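Local coordinates for oxidoreductase, NAD-binding/iron-sulfur cluster-binding protein (Nitratireductor pacificus pht-3B, PDB 6ZXU) that is a catabolic reductive dehalogenase that binds cobalamin and two [4Fe-4S] clusters, probably removing halogens from organohalide substrates with electrons passed through the clusters, at residues Y578-K584 and R655-R661; D441-S445 and W640-E645; M435-G440 and R590-M594. All blocks are in the same frame, centred on the assembly; numbering follows the deposited sequence.

How the interactions relate
All three interactions adjoin around the linker 438-444, which joins helix 432-437 to helix 445-469. Interaction 1 lies at the surface, where the end of helix 572-581 meets the 655-661 loop through amides, a phenol, an arginine and two waters. Interactions 2 and 3 are buried: the former packs tryptophans and an isoleucine, with the carboxylates of Asp442, Asp643 and Glu645 set against the indoles and no direct hydrogen bond; the latter binds a lysine and an arginine to backbone carbonyls beside a cluster ligand. Asp441 ties interaction 2 to interaction 1 by a salt bridge to Arg661, Ser439 OG joins 435-440 to the backbone of Arg661, and Ser445 OG hydrogen-bonds Gly440 O.

Interaction 1. Residues Y578-K584 and R655-R661; sequences YRVTQMK and RMGTNER
Gln582 and Asn659 meet through their amides, Asn659 ND2 giving a hydrogen bond to Gln582 OE1 at 3.0 Å. The donor stands above the glutamine carbonyl plane, and Lys584 N approaches the same OE1 from the opposite face (3.1 Å). Gln582 chi1 (71°) sets CG over the rim of one face of the Tyr578 ring, and a bend at chi2 (95°) turns the amide. Tyr578 has CG opposite its backbone N (chi1 -174°), bringing OH within 3.1 Å of Arg661 NH2 in a hydrogen bond tilted from the guanidinium plane. Asp441 is the stronger partner of both groups, and its backbone O also binds Asn659 ND2. Lys584, its chain bent at chi2 and chi3, lays CD 3.3 Å from Met656 O and crosses Asn659 at about a right angle; a water joins Asn659 OD1 and, weakly, Lys584 NZ. The backbones join where Asn659 N reaches Lys584 O at 2.9 Å. Met583 and Met656 run side by side, and Arg655 NH2 makes a weak bond to Met583 SD. Bonds at OE1 and, through Ala587 O and Asp441 O, at NE2 should fix the rotation of the Gln582 amide just past the helix end.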
loop_
_atom_site.group_PDB
_atom_site.type_symbol
_atom_site.label_atom_id
_atom_site.label_comp_id
_atom_site.label_asym_id
_atom_site.label_seq_id
_atom_site.Cartn_x
_atom_site.Cartn_y
_atom_site.Cartn_z
ATOM N N TYR A 578 -6.947 19.547 -7.955
ATOM C CA TYR A 578 -5.502 19.448 -8.092
ATOM C C TYR A 578 -5.063 18.029 -8.481
ATOM O O TYR A 578 -4.350 17.836 -9.462
ATOM C CB TYR A 578 -4.766 19.948 -6.834
ATOM C CG TYR A 578 -3.272 19.988 -7.013
ATOM C CD1 TYR A 578 -2.670 20.999 -7.743
ATOM C CD2 TYR A 578 -2.456 18.975 -6.530
ATOM C CE1 TYR A 578 -1.288 21.017 -7.963
ATOM C CE2 TYR A 578 -1.088 19.006 -6.727
ATOM C CZ TYR A 578 -0.496 20.043 -7.444
ATOM O OH TYR A 578 0.867 20.061 -7.649
ATOM N N ARG A 579 -5.506 17.033 -7.767
ATOM C CA ARG A 579 -5.077 15.689 -8.058
ATOM C C ARG A 579 -5.481 15.208 -9.474
ATOM O O ARG A 579 -4.682 14.580 -10.176
ATOM C CB ARG A 579 -5.627 14.723 -7.005
ATOM C CG ARG A 579 -5.122 14.955 -5.609
ATOM C CD ARG A 579 -5.468 13.842 -4.594
ATOM N NE ARG A 579 -4.696 12.661 -4.840
ATOM C CZ ARG A 579 -5.142 11.445 -4.848
ATOM N NH1 ARG A 579 -4.308 10.448 -5.040
ATOM N NH2 ARG A 579 -6.394 11.207 -4.580
ATOM N N VAL A 580 -6.729 15.486 -9.889
ATOM C CA VAL A 580 -7.257 15.016 -11.170
ATOM C C VAL A 580 -6.591 15.768 -12.336
ATOM O O VAL A 580 -6.285 15.177 -13.359
ATOM C CB VAL A 580 -8.768 15.164 -11.232
ATOM C CG1 VAL A 580 -9.332 14.924 -12.620
ATOM C CG2 VAL A 580 -9.389 14.137 -10.241
ATOM N N THR A 581 -6.405 17.065 -12.158
ATOM C CA THR A 581 -6.031 17.933 -13.279
ATOM C C THR A 581 -4.604 18.530 -13.311
ATOM O O THR A 581 -4.221 19.068 -14.315
ATOM C CB THR A 581 -7.011 19.126 -13.497
ATOM O OG1 THR A 581 -6.771 20.113 -12.531
ATOM C CG2 THR A 581 -8.470 18.726 -13.450
ATOM N N GLN A 582 -3.816 18.499 -12.254
ATOM C CA GLN A 582 -2.484 19.050 -12.366
ATOM C C GLN A 582 -1.613 18.234 -13.336
ATOM O O GLN A 582 -1.753 16.998 -13.448
ATOM C CB GLN A 582 -1.835 19.223 -11.004
ATOM C CG GLN A 582 -1.421 17.928 -10.276
ATOM C CD GLN A 582 0.037 17.588 -10.526
ATOM O OE1 GLN A 582 0.772 18.370 -11.118
ATOM N NE2 GLN A 582 0.466 16.463 -10.024
ATOM N N MET A 583 -0.754 18.932 -14.087
ATOM C CA MET A 583 -0.122 18.377 -15.254
ATOM C C MET A 583 1.394 18.148 -15.114
ATOM O O MET A 583 2.016 17.698 -16.070
ATOM C CB MET A 583 -0.329 19.320 -16.455
ATOM C CG MET A 583 -1.784 19.519 -16.815
ATOM S SD MET A 583 -2.047 20.761 -18.167
ATOM C CE MET A 583 -1.712 22.348 -17.296
ATOM N N LYS A 584 1.959 18.431 -13.936
ATOM C CA LYS A 584 3.367 18.227 -13.686
ATOM C C LYS A 584 3.634 16.977 -12.821
ATOM O O LYS A 584 4.664 16.839 -12.178
ATOM C CB LYS A 584 4.003 19.469 -13.167
ATOM C CG LYS A 584 3.649 20.736 -13.947
ATOM C CD LYS A 584 4.720 21.767 -14.044
ATOM C CE LYS A 584 5.105 22.381 -12.757
ATOM N NZ LYS A 584 6.504 22.961 -12.772
ATOM N N ARG A 655 4.861 16.484 -20.750
ATOM C CA ARG A 655 4.539 17.587 -21.626
ATOM C C ARG A 655 4.702 18.972 -20.973
ATOM O O ARG A 655 5.226 19.873 -21.571
ATOM C CB ARG A 655 3.114 17.381 -22.162
ATOM C CG ARG A 655 2.637 18.476 -23.110
ATOM C CD ARG A 655 1.280 18.109 -23.738
ATOM N NE ARG A 655 0.291 18.031 -22.651
ATOM C CZ ARG A 655 -0.284 19.072 -22.021
ATOM N NH1 ARG A 655 -0.053 20.332 -22.406
ATOM N NH2 ARG A 655 -1.104 18.841 -20.993
ATOM N N MET A 656 4.301 19.133 -19.719
ATOM C CA MET A 656 4.349 20.431 -19.024
ATOM C C MET A 656 5.441 20.530 -17.952
ATOM O O MET A 656 5.543 21.537 -17.260
ATOM C CB MET A 656 3.006 20.632 -18.327
ATOM C CG MET A 656 1.822 20.604 -19.239
ATOM S SD MET A 656 2.050 21.972 -20.462
ATOM C CE MET A 656 1.882 23.446 -19.444
ATOM N N GLY A 657 6.228 19.481 -17.782
ATOM C CA GLY A 657 7.318 19.470 -16.791
ATOM C C GLY A 657 6.984 18.562 -15.606
ATOM O O GLY A 657 6.055 17.743 -15.702
ATOM N N THR A 658 7.713 18.771 -14.487
ATOM C CA THR A 658 7.681 17.902 -13.335
ATOM C C THR A 658 7.784 18.720 -12.090
ATOM O O THR A 658 8.647 19.573 -11.953
ATOM C CB THR A 658 8.830 16.930 -13.424
ATOM O OG1 THR A 658 8.659 16.132 -14.610
ATOM C CG2 THR A 658 8.922 16.038 -12.207
ATOM N N ASN A 659 6.880 18.456 -11.142
ATOM C CA ASN A 659 6.960 19.083 -9.802
ATOM C C ASN A 659 8.177 18.637 -9.071
ATOM O O ASN A 659 8.500 17.439 -9.033
ATOM C CB ASN A 659 5.701 18.732 -8.939
ATOM C CG ASN A 659 4.465 19.363 -9.485
ATOM O OD1 ASN A 659 4.414 20.580 -9.668
ATOM N ND2 ASN A 659 3.448 18.552 -9.787
ATOM N N GLU A 660 8.910 19.596 -8.513
ATOM C CA GLU A 660 10.120 19.343 -7.697
ATOM C C GLU A 660 10.096 20.308 -6.527
ATOM O O GLU A 660 10.958 21.139 -6.341
ATOM C CB GLU A 660 11.397 19.465 -8.515
ATOM C CG GLU A 660 11.418 18.489 -9.660
ATOM C CD GLU A 660 12.612 18.756 -10.590
ATOM O OE1 GLU A 660 12.868 20.004 -10.937
ATOM O OE2 GLU A 660 13.267 17.718 -10.970
ATOM N N ARG A 661 9.094 20.134 -5.699
ATOM C CA ARG A 661 8.831 21.043 -4.619
ATOM C C ARG A 661 9.781 20.810 -3.448
ATOM O O ARG A 661 10.165 19.697 -3.114
ATOM C CB ARG A 661 7.356 20.849 -4.180
ATOM C CG ARG A 661 6.392 21.180 -5.266
ATOM C CD ARG A 661 4.979 21.160 -4.735
ATOM N NE ARG A 661 4.084 21.265 -5.821
ATOM C CZ ARG A 661 3.622 22.408 -6.274
ATOM N NH1 ARG A 661 4.016 23.552 -5.722
ATOM N NH2 ARG A 661 2.769 22.432 -7.263
HETATM O O HOH W 1 2.263 17.122 -18.653
HETATM O O HOH W 2 5.997 22.719 -9.618
#

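Interaction 2. Residues D441-S445 and W640-E645; sequences DDWIS and WWFDLE
Ile444 lies over the face of the Trp641 indole in a CH-pi contact, its CB 3.5 Å from the centroid of the five-membered ring and almost on the ring normal. The CG2 branch spreads toward the six-membered ring, 3.5 Å from Trp641 CE2, while CD1 reaches the Trp640 ring more loosely. With its CG between N and the carbonyl carbon (chi1 57°), Trp641 turns its indole under the isoleucine. Asp442 OD2 approaches the edge of that indole, 3.6 Å from CZ2. Asp643 OD1 sits at the edge of Trp443, 3.6 Å from CD1, and the extended Glu645 passes obliquely with OE1 3.5 Å from Trp443 CH2. Leu644 O, buried near Trp443 CE3, has no hydrogen-bond partner. A water bridges Trp641 NE1 and Asp643 OD1. In the next shell, Trp443 NE1 bonds Thr658, Glu645 pairs with Arg336, Asp643 with Arg639, and Asp442 OD2 accepts from Ser439 N. The other oxygen, Asp442 OD1, takes the N-H of Ile444 at 3.2 Å, a capping bond. Ser445 N separately makes a weak backbone bond to Asp442 O, so an Asx turn is superposed on a type I beta turn leading into helix 445-469.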
loop_
_atom_site.group_PDB
_atom_site.type_symbol
_atom_site.label_atom_id
_atom_site.label_comp_id
_atom_site.label_asym_id
_atom_site.label_seq_id
_atom_site.Cartn_x
_atom_site.Cartn_y
_atom_site.Cartn_z
ATOM N N ASP A 441 3.741 15.198 -5.530
ATOM C CA ASP A 441 2.844 15.364 -6.676
ATOM C C ASP A 441 3.579 15.237 -8.038
ATOM O O ASP A 441 3.185 15.858 -9.023
ATOM C CB ASP A 441 2.159 16.663 -6.578
ATOM C CG ASP A 441 3.165 17.831 -6.419
ATOM O OD1 ASP A 441 4.389 17.582 -6.246
ATOM O OD2 ASP A 441 2.700 18.976 -6.381
ATOM N N ASP A 442 4.585 14.370 -8.122
ATOM C CA ASP A 442 5.277 14.153 -9.384
ATOM C C ASP A 442 4.842 12.911 -10.053
ATOM O O ASP A 442 3.740 12.445 -9.804
ATOM C CB ASP A 442 6.797 14.207 -9.143
ATOM C CG ASP A 442 7.304 13.121 -8.154
ATOM O OD1 ASP A 442 6.667 12.063 -8.035
ATOM O OD2 ASP A 442 8.390 13.329 -7.535
ATOM N N TRP A 443 5.678 12.326 -10.924
ATOM C CA TRP A 443 5.273 11.227 -11.811
ATOM C C TRP A 443 5.087 9.897 -11.151
ATOM O O TRP A 443 4.432 9.036 -11.704
ATOM C CB TRP A 443 6.214 11.135 -13.097
ATOM C CG TRP A 443 6.053 12.384 -13.829
ATOM C CD1 TRP A 443 6.871 13.464 -13.829
ATOM C CD2 TRP A 443 4.875 12.764 -14.555
ATOM N NE1 TRP A 443 6.276 14.478 -14.546
ATOM C CE2 TRP A 443 5.044 14.082 -14.970
ATOM C CE3 TRP A 443 3.725 12.107 -14.916
ATOM C CZ2 TRP A 443 4.055 14.765 -15.738
ATOM C CZ3 TRP A 443 2.749 12.764 -15.681
ATOM C CH2 TRP A 443 2.927 14.084 -16.080
ATOM N N ILE A 444 5.574 9.731 -9.940
ATOM C CA ILE A 444 5.443 8.441 -9.248
ATOM C C ILE A 444 4.271 8.401 -8.236
ATOM O O ILE A 444 3.999 7.386 -7.646
ATOM C CB ILE A 444 6.774 8.072 -8.595
ATOM C CG1 ILE A 444 6.903 6.541 -8.354
ATOM C CG2 ILE A 444 6.998 8.803 -7.277
ATOM C CD1 ILE A 444 6.787 5.757 -9.617
ATOM N N SER A 445 3.649 9.540 -7.981
ATOM C CA SER A 445 2.704 9.660 -6.871
ATOM C C SER A 445 1.554 8.648 -6.972
ATOM O O SER A 445 1.332 7.870 -6.061
ATOM C CB SER A 445 2.132 11.068 -6.786
ATOM O OG SER A 445 1.172 11.148 -5.774
ATOM N N TRP A 640 14.372 6.933 -8.102
ATOM C CA TRP A 640 14.779 5.831 -8.921
ATOM C C TRP A 640 13.950 5.680 -10.193
ATOM O O TRP A 640 14.309 4.853 -11.043
ATOM C CB TRP A 640 14.608 4.517 -8.133
ATOM C CG TRP A 640 13.227 4.296 -7.554
ATOM C CD1 TRP A 640 12.802 4.687 -6.282
ATOM C CD2 TRP A 640 12.096 3.646 -8.167
ATOM N NE1 TRP A 640 11.473 4.337 -6.084
ATOM C CE2 TRP A 640 11.019 3.695 -7.213
ATOM C CE3 TRP A 640 11.876 3.088 -9.411
ATOM C CZ2 TRP A 640 9.775 3.189 -7.499
ATOM C CZ3 TRP A 640 10.650 2.628 -9.714
ATOM C CH2 TRP A 640 9.608 2.647 -8.763
ATOM N N TRP A 641 12.808 6.375 -10.291
ATOM C CA TRP A 641 11.844 6.158 -11.404
ATOM C C TRP A 641 12.144 7.106 -12.563
ATOM O O TRP A 641 12.828 8.138 -12.409
ATOM C CB TRP A 641 10.373 6.382 -10.906
ATOM C CG TRP A 641 10.150 7.761 -10.308
ATOM C CD1 TRP A 641 9.702 8.889 -10.965
ATOM C CD2 TRP A 641 10.388 8.154 -8.963
ATOM N NE1 TRP A 641 9.687 9.947 -10.110
ATOM C CE2 TRP A 641 10.083 9.508 -8.867
ATOM C CE3 TRP A 641 10.808 7.469 -7.821
ATOM C CZ2 TRP A 641 10.264 10.206 -7.696
ATOM C CZ3 TRP A 641 10.989 8.148 -6.672
ATOM C CH2 TRP A 641 10.713 9.514 -6.597
ATOM N N PHE A 642 11.601 6.752 -13.732
ATOM C CA PHE A 642 11.660 7.596 -14.937
ATOM C C PHE A 642 10.499 8.580 -14.962
ATOM O O PHE A 642 9.394 8.245 -14.546
ATOM C CB PHE A 642 11.588 6.728 -16.205
ATOM C CG PHE A 642 12.714 5.742 -16.393
ATOM C CD1 PHE A 642 13.957 5.946 -15.859
ATOM C CD2 PHE A 642 12.485 4.605 -17.162
ATOM C CE1 PHE A 642 14.964 5.051 -16.024
ATOM C CE2 PHE A 642 13.484 3.699 -17.378
ATOM C CZ PHE A 642 14.723 3.925 -16.811
ATOM N N ASP A 643 10.753 9.782 -15.429
ATOM C CA ASP A 643 9.713 10.758 -15.667
ATOM C C ASP A 643 9.075 10.553 -17.072
ATOM O O ASP A 643 9.556 11.067 -18.064
ATOM C CB ASP A 643 10.287 12.167 -15.581
ATOM C CG ASP A 643 10.616 12.556 -14.188
ATOM O OD1 ASP A 643 10.119 11.926 -13.212
ATOM O OD2 ASP A 643 11.390 13.461 -14.028
ATOM N N LEU A 644 8.078 9.700 -17.130
ATOM C CA LEU A 644 7.372 9.296 -18.315
ATOM C C LEU A 644 5.892 9.532 -18.133
ATOM O O LEU A 644 5.342 9.172 -17.094
ATOM C CB LEU A 644 7.589 7.799 -18.650
ATOM C CG LEU A 644 9.024 7.393 -18.981
ATOM C CD1 LEU A 644 9.174 5.884 -19.151
ATOM C CD2 LEU A 644 9.502 8.142 -20.219
ATOM N N GLU A 645 5.267 10.118 -19.153
ATOM C CA GLU A 645 3.842 10.350 -19.215
ATOM C C GLU A 645 3.368 9.708 -20.480
ATOM O O GLU A 645 3.856 10.006 -21.546
ATOM C CB GLU A 645 3.554 11.877 -19.205
ATOM C CG GLU A 645 2.114 12.210 -19.433
ATOM C CD GLU A 645 1.811 13.703 -19.421
ATOM O OE1 GLU A 645 2.729 14.569 -19.514
ATOM O OE2 GLU A 645 0.604 14.030 -19.295
HETATM O O HOH W 3 9.023 12.757 -10.921
#

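Interaction 3. Residues M435-G440 and R590-M594; sequences MEGASG and RCMKM. With SF4 (iron/sulfur cluster), chain E.
A buried lysine ammonium directed at backbone carbonyls is the unusual feature here: Lys593 NZ bonds Met435 O at 2.9 Å and, more weakly, Ala438 O at 3.0 Å. The lysine belongs to the short helix 590-594, in the 4Fe-4S dicluster domain, of the bacterial ferredoxin type, and it reaches the C-terminal end of helix 432-437. Carbonyls at the C-terminal end of a helix carry partial negative charge, which would suit an ammonium group. Glu436 OE1 stands 4.4 Å from Lys593 NZ, beyond a salt bridge, and its charge would probably favour the ammonium. The lysine chain leaves with CG opposite its own N (chi1 178°), runs nearly straight, and turns only at chi4 to present NZ. Its aliphatic part slides past Met435 in the opposite direction, and the Met435 sulfur also lies against the backbone of Met592 and Lys593. Met435 O has a second donor in Ala438 N, so that carbonyl is held by two bonds.

Arg590 supplies the other grip. Its extended chain carries NH1 to Ser439 O at 2.9 Å, the oxygen lying in the guanidinium plane, and Met594 SD rests over one face of that group, offset toward the rim. NH2 forms a salt bridge with Glu548. Gly440, with no side chain, lets its CA come to 3.9 Å from Arg590 CA. On the helix Met592 touches cobalamin, and between it and Arg590 the ligand Cys591 binds the cluster, its SG 2.3 Å from iron FE3.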
loop_
_atom_site.group_PDB
_atom_site.type_symbol
_atom_site.label_atom_id
_atom_site.label_comp_id
_atom_site.label_asym_id
_atom_site.label_seq_id
_atom_site.Cartn_x
_atom_site.Cartn_y
_atom_site.Cartn_z
ATOM N N MET A 435 8.913 7.795 -1.296
ATOM C CA MET A 435 8.379 9.095 -1.041
ATOM C C MET A 435 9.462 10.104 -0.698
ATOM O O MET A 435 9.273 11.315 -0.941
ATOM C CB MET A 435 7.295 9.021 0.092
ATOM C CG MET A 435 6.174 9.999 -0.050
ATOM S SD MET A 435 4.814 9.643 1.201
ATOM C CE MET A 435 4.125 8.094 0.572
ATOM N N GLU A 436 10.571 9.658 -0.130
ATOM C CA GLU A 436 11.677 10.548 0.181
ATOM C C GLU A 436 12.271 11.211 -1.066
ATOM O O GLU A 436 12.707 12.315 -0.993
ATOM C CB GLU A 436 12.798 9.785 0.939
ATOM C CG GLU A 436 12.633 9.797 2.455
ATOM C CD GLU A 436 12.366 11.236 3.073
ATOM O OE1 GLU A 436 11.176 11.590 3.433
ATOM O OE2 GLU A 436 13.350 12.047 3.175
ATOM N N GLY A 437 12.349 10.472 -2.166
ATOM C CA GLY A 437 12.880 10.977 -3.409
ATOM C C GLY A 437 11.937 11.916 -4.153
ATOM O O GLY A 437 12.351 12.617 -5.033
ATOM N N ALA A 438 10.636 11.890 -3.800
ATOM C CA ALA A 438 9.522 12.403 -4.602
ATOM C C ALA A 438 9.126 13.762 -4.104
ATOM O O ALA A 438 9.379 14.133 -2.985
ATOM C CB ALA A 438 8.334 11.476 -4.504
ATOM N N SER A 439 8.495 14.512 -4.977
ATOM C CA SER A 439 7.883 15.781 -4.625
ATOM C C SER A 439 6.537 15.546 -3.833
ATOM O O SER A 439 6.044 16.441 -3.172
ATOM C CB SER A 439 7.573 16.589 -5.906
ATOM O OG SER A 439 7.053 17.849 -5.544
ATOM N N GLY A 440 5.965 14.358 -3.971
ATOM C CA GLY A 440 4.602 14.111 -3.534
ATOM C C GLY A 440 3.544 14.247 -4.578
ATOM O O GLY A 440 2.562 13.501 -4.546
ATOM N N ARG A 590 1.266 14.719 -1.331
ATOM C CA ARG A 590 2.299 15.480 -0.713
ATOM C C ARG A 590 2.138 15.654 0.769
ATOM O O ARG A 590 3.125 15.691 1.561
ATOM C CB ARG A 590 2.432 16.844 -1.395
ATOM C CG ARG A 590 3.561 17.704 -0.843
ATOM C CD ARG A 590 3.996 18.832 -1.794
ATOM N NE ARG A 590 4.878 19.817 -1.137
ATOM C CZ ARG A 590 6.169 19.674 -0.958
ATOM N NH1 ARG A 590 6.761 18.588 -1.404
ATOM N NH2 ARG A 590 6.834 20.580 -0.254
ATOM N N CYS A 591 0.885 15.759 1.222
ATOM C CA CYS A 591 0.545 15.890 2.645
ATOM C C CYS A 591 1.040 14.702 3.407
ATOM O O CYS A 591 1.506 14.826 4.566
ATOM C CB CYS A 591 -0.972 16.112 2.764
ATOM S SG CYS A 591 -1.976 14.970 1.800
ATOM N N MET A 592 1.015 13.513 2.836
ATOM C CA MET A 592 1.566 12.332 3.515
ATOM C C MET A 592 3.095 12.404 3.660
ATOM O O MET A 592 3.649 11.987 4.675
ATOM C CB MET A 592 1.249 11.043 2.760
ATOM C CG MET A 592 -0.201 10.669 2.727
ATOM S SD MET A 592 -0.330 9.087 1.822
ATOM C CE MET A 592 -0.241 9.734 0.244
ATOM N N LYS A 593 3.755 12.993 2.696
ATOM C CA LYS A 593 5.201 13.120 2.717
ATOM C C LYS A 593 5.664 14.110 3.755
ATOM O O LYS A 593 6.693 13.878 4.405
ATOM C CB LYS A 593 5.682 13.533 1.289
ATOM C CG LYS A 593 7.216 13.756 1.184
ATOM C CD LYS A 593 7.536 14.417 -0.150
ATOM C CE LYS A 593 8.975 15.021 -0.131
ATOM N NZ LYS A 593 10.058 14.018 -0.065
ATOM N N MET A 594 4.990 15.265 3.872
ATOM C CA MET A 594 5.520 16.347 4.661
ATOM C C MET A 594 5.305 16.187 6.185
ATOM O O MET A 594 5.958 16.845 7.016
ATOM C CB MET A 594 4.966 17.675 4.125
ATOM C CG MET A 594 5.360 17.995 2.692
ATOM S SD MET A 594 7.130 18.252 2.504
ATOM C CE MET A 594 7.448 16.795 1.926
HETATM FE FE1 SF4 E . -4.722 16.865 -1.758
HETATM FE FE2 SF4 E . -2.036 16.937 -2.437
HETATM FE FE3 SF4 E . -2.787 16.354 0.189
HETATM FE FE4 SF4 E . -3.075 18.886 -0.842
HETATM S S1 SF4 E . -1.203 17.763 -0.536
HETATM S S2 SF4 E . -4.575 17.692 0.348
HETATM S S3 SF4 E . -3.603 18.403 -2.998
HETATM S S4 SF4 E . -3.287 15.197 -1.645
HETATM O O HOH W 4 9.435 13.690 5.385
#